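Local coordinates for protein 11R-lipoxygenase (Gersemia fruticosa, PDB 3VF1) that probably inserts molecular oxygen into polyunsaturated fatty acids as a calcium-regulated lipoxygenase with one non-heme iron per subunit, at residues A[549-554]-A[561-566]. Numbering follows the deposited sequence.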
ATOM      1  N   LYS A 549      -9.972  16.715   6.552  1.00 36.59           N
ATOM      2  CA  LYS A 549      -9.879  16.490   7.993  1.00 34.28           C
ATOM      3  C   LYS A 549      -8.480  16.058   8.433  1.00 37.15           C
ATOM      4  O   LYS A 549      -8.326  15.262   9.360  1.00 36.04           O
ATOM      5  CB  LYS A 549     -10.924  15.471   8.450  1.00 34.56           C
ATOM      6  CG  LYS A 549     -12.350  15.965   8.294  1.00 39.00           C
ATOM      7  CD  LYS A 549     -13.346  15.027   8.950  1.00 46.28           C
ATOM      8  CE  LYS A 549     -14.771  15.529   8.781  1.00 46.65           C
ATOM      9  NZ  LYS A 549     -14.979  16.873   9.397  1.00 49.14           N
ATOM     10  N   VAL A 550      -7.465  16.589   7.761  1.00 36.48           N
ATOM     11  CA  VAL A 550      -6.094  16.460   8.233  1.00 36.65           C
ATOM     12  C   VAL A 550      -5.821  17.625   9.179  1.00 42.00           C
ATOM     13  O   VAL A 550      -6.090  18.776   8.834  1.00 44.60           O
ATOM     14  CB  VAL A 550      -5.088  16.500   7.073  1.00 39.81           C
ATOM     15  CG1 VAL A 550      -3.662  16.400   7.602  1.00 37.53           C
ATOM     16  CG2 VAL A 550      -5.375  15.381   6.085  1.00 35.96           C
ATOM     17  N   PRO A 551      -5.297  17.337  10.381  1.00 40.45           N
ATOM     18  CA  PRO A 551      -5.112  18.404  11.371  1.00 38.91           C
ATOM     19  C   PRO A 551      -4.231  19.544  10.865  1.00 43.46           C
ATOM     20  O   PRO A 551      -3.298  19.311  10.095  1.00 42.70           O
ATOM     21  CB  PRO A 551      -4.422  17.687  12.537  1.00 41.35           C
ATOM     22  CG  PRO A 551      -4.765  16.251  12.366  1.00 38.99           C
ATOM     23  CD  PRO A 551      -4.853  16.029  10.891  1.00 37.32           C
ATOM     24  N   LYS A 552      -4.534  20.765  11.295  1.00 43.62           N
ATOM     25  CA  LYS A 552      -3.686  21.913  10.999  1.00 46.82           C
ATOM     26  C   LYS A 552      -2.458  21.873  11.901  1.00 43.12           C
ATOM     27  O   LYS A 552      -1.406  22.414  11.565  1.00 42.21           O
ATOM     28  CB  LYS A 552      -4.452  23.216  11.226  1.00 48.93           C
ATOM     29  CG  LYS A 552      -5.675  23.383  10.341  1.00 51.89           C
ATOM     30  CD  LYS A 552      -6.398  24.698  10.613  1.00 62.68           C
ATOM     31  CE  LYS A 552      -6.826  24.819  12.070  1.00 74.51           C
ATOM     32  NZ  LYS A 552      -5.839  25.566  12.908  1.00 71.98           N
ATOM     33  N   SER A 553      -2.606  21.224  13.052  1.00 41.50           N
ATOM     34  CA  SER A 553      -1.513  21.064  13.999  1.00 42.59           C
ATOM     35  C   SER A 553      -1.830  19.929  14.963  1.00 41.90           C
ATOM     36  O   SER A 553      -2.989  19.546  15.119  1.00 44.61           O
ATOM     37  CB  SER A 553      -1.289  22.361  14.780  1.00 47.00           C
ATOM     38  OG  SER A 553      -2.435  22.708  15.541  1.00 46.73           O
ATOM     39  N   PHE A 554      -0.798  19.390  15.604  1.00 36.84           N
ATOM     40  CA  PHE A 554      -0.980  18.370  16.627  1.00 40.32           C
ATOM     41  C   PHE A 554      -0.986  19.028  18.002  1.00 43.59           C
ATOM     42  O   PHE A 554       0.020  19.589  18.432  1.00 44.31           O
ATOM     43  CB  PHE A 554       0.135  17.325  16.544  1.00 39.55           C
ATOM     44  CG  PHE A 554       0.015  16.401  15.364  1.00 39.43           C
ATOM     45  CD1 PHE A 554      -1.183  15.764  15.083  1.00 40.83           C
ATOM     46  CD2 PHE A 554       1.100  16.172  14.534  1.00 39.14           C
ATOM     47  CE1 PHE A 554      -1.295  14.912  13.999  1.00 37.92           C
ATOM     48  CE2 PHE A 554       0.993  15.322  13.446  1.00 39.32           C
ATOM     49  CZ  PHE A 554      -0.206  14.693  13.180  1.00 37.11           C
ATOM     50  N   VAL A 561      -0.634   9.994  17.741  1.00 30.73           N
ATOM     51  CA  VAL A 561      -0.609   8.539  17.678  1.00 33.13           C
ATOM     52  C   VAL A 561      -1.605   8.020  16.644  1.00 35.10           C
ATOM     53  O   VAL A 561      -1.276   7.152  15.837  1.00 30.23           O
ATOM     54  CB  VAL A 561      -0.924   7.909  19.050  1.00 33.09           C
ATOM     55  CG1 VAL A 561      -1.148   6.408  18.913  1.00 33.71           C
ATOM     56  CG2 VAL A 561       0.202   8.197  20.033  1.00 31.69           C
ATOM     57  N   HIS A 562      -2.822   8.552  16.669  1.00 33.15           N
ATOM     58  CA  HIS A 562      -3.857   8.101  15.748  1.00 32.07           C
ATOM     59  C   HIS A 562      -3.421   8.283  14.301  1.00 30.62           C
ATOM     60  O   HIS A 562      -3.463   7.344  13.509  1.00 32.20           O
ATOM     61  CB  HIS A 562      -5.165   8.855  15.981  1.00 33.73           C
ATOM     62  CG  HIS A 562      -6.260   8.456  15.041  1.00 34.83           C
ATOM     63  ND1 HIS A 562      -6.964   7.279  15.177  1.00 34.63           N
ATOM     64  CD2 HIS A 562      -6.763   9.071  13.945  1.00 35.67           C
ATOM     65  CE1 HIS A 562      -7.859   7.190  14.208  1.00 32.97           C
ATOM     66  NE2 HIS A 562      -7.757   8.263  13.446  1.00 35.19           N
ATOM     67  N   PHE A 563      -3.002   9.497  13.959  1.00 28.55           N
ATOM     68  CA  PHE A 563      -2.620   9.806  12.587  1.00 27.24           C
ATOM     69  C   PHE A 563      -1.502   8.888  12.106  1.00 26.37           C
ATOM     70  O   PHE A 563      -1.507   8.446  10.961  1.00 28.72           O
ATOM     71  CB  PHE A 563      -2.185  11.266  12.462  1.00 28.53           C
ATOM     72  CG  PHE A 563      -2.042  11.731  11.042  1.00 30.28           C
ATOM     73  CD1 PHE A 563      -3.121  12.278  10.367  1.00 30.64           C
ATOM     74  CD2 PHE A 563      -0.832  11.614  10.378  1.00 30.48           C
ATOM     75  CE1 PHE A 563      -2.996  12.704   9.059  1.00 28.43           C
ATOM     76  CE2 PHE A 563      -0.701  12.041   9.069  1.00 30.60           C
ATOM     77  CZ  PHE A 563      -1.784  12.586   8.409  1.00 28.93           C
ATOM     78  N   LEU A 564      -0.548   8.597  12.985  1.00 28.57           N
ATOM     79  CA  LEU A 564       0.578   7.742  12.627  1.00 29.00           C
ATOM     80  C   LEU A 564       0.146   6.283  12.525  1.00 29.67           C
ATOM     81  O   LEU A 564       0.678   5.526  11.715  1.00 31.25           O
ATOM     82  CB  LEU A 564       1.706   7.888  13.649  1.00 30.51           C
ATOM     83  CG  LEU A 564       2.361   9.270  13.712  1.00 30.03           C
ATOM     84  CD1 LEU A 564       3.359   9.333  14.856  1.00 29.21           C
ATOM     85  CD2 LEU A 564       3.034   9.609  12.395  1.00 28.90           C
ATOM     86  N   THR A 565      -0.818   5.891  13.353  1.00 28.67           N
ATOM     87  CA  THR A 565      -1.364   4.542  13.296  1.00 27.29           C
ATOM     88  C   THR A 565      -2.003   4.308  11.931  1.00 30.36           C
ATOM     89  O   THR A 565      -1.833   3.249  11.326  1.00 30.85           O
ATOM     90  CB  THR A 565      -2.415   4.310  14.397  1.00 28.36           C
ATOM     91  OG1 THR A 565      -1.791   4.388  15.686  1.00 32.96           O
ATOM     92  CG2 THR A 565      -3.067   2.945  14.245  1.00 26.02           C
ATOM     93  N   VAL A 566      -2.737   5.307  11.450  1.00 27.98           N
ATOM     94  CA  VAL A 566      -3.360   5.243  10.134  1.00 25.84           C
ATOM     95  C   VAL A 566      -2.320   4.996   9.048  1.00 29.32           C
ATOM     96  O   VAL A 566      -2.524   4.165   8.165  1.00 30.71           O
ATOM     97  CB  VAL A 566      -4.122   6.547   9.810  1.00 26.11           C
ATOM     98  CG1 VAL A 566      -4.401   6.655   8.316  1.00 28.15           C
ATOM     99  CG2 VAL A 566      -5.418   6.619  10.604  1.00 27.05           C
TER
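An offset edge-to-face aromatic pair, F554 on F563, packs the loop between helices 525-538 and 557-579 against the second of these helices in the lipoxygenase domain. The edge of F554 points to the face of F563. The ring centroids are 6.0 Å apart and the planes meet at 64°. F554 CZ comes closest at the root of the other side chain, 4.0 Å from F563 CB. F563 CG is anti to its backbone N (chi1 -168°), which carries the ring off the helix toward the loop. There V550 and P551 meet it farther out along one side. P551 CD is 4.2 Å from F563 CD1. No hydrogen bond crosses between the two segments, and the contact is buried and apolar. F470 meets the F563 ring as well and also touches V550. Two hydrogen bonds tie the loop to helix 525-538: V550 O with H535 ND1 and F554 O with Q528 NE2. The same helix supplies I531 beside F554. Within helix 557-579, V561 O accepts from both T565 N and T565 OG1, the hydroxyl lying above the carbonyl plane. At the outer part of the F563 ring, V550 CG1 rests 4.0 Å from F563 CE1.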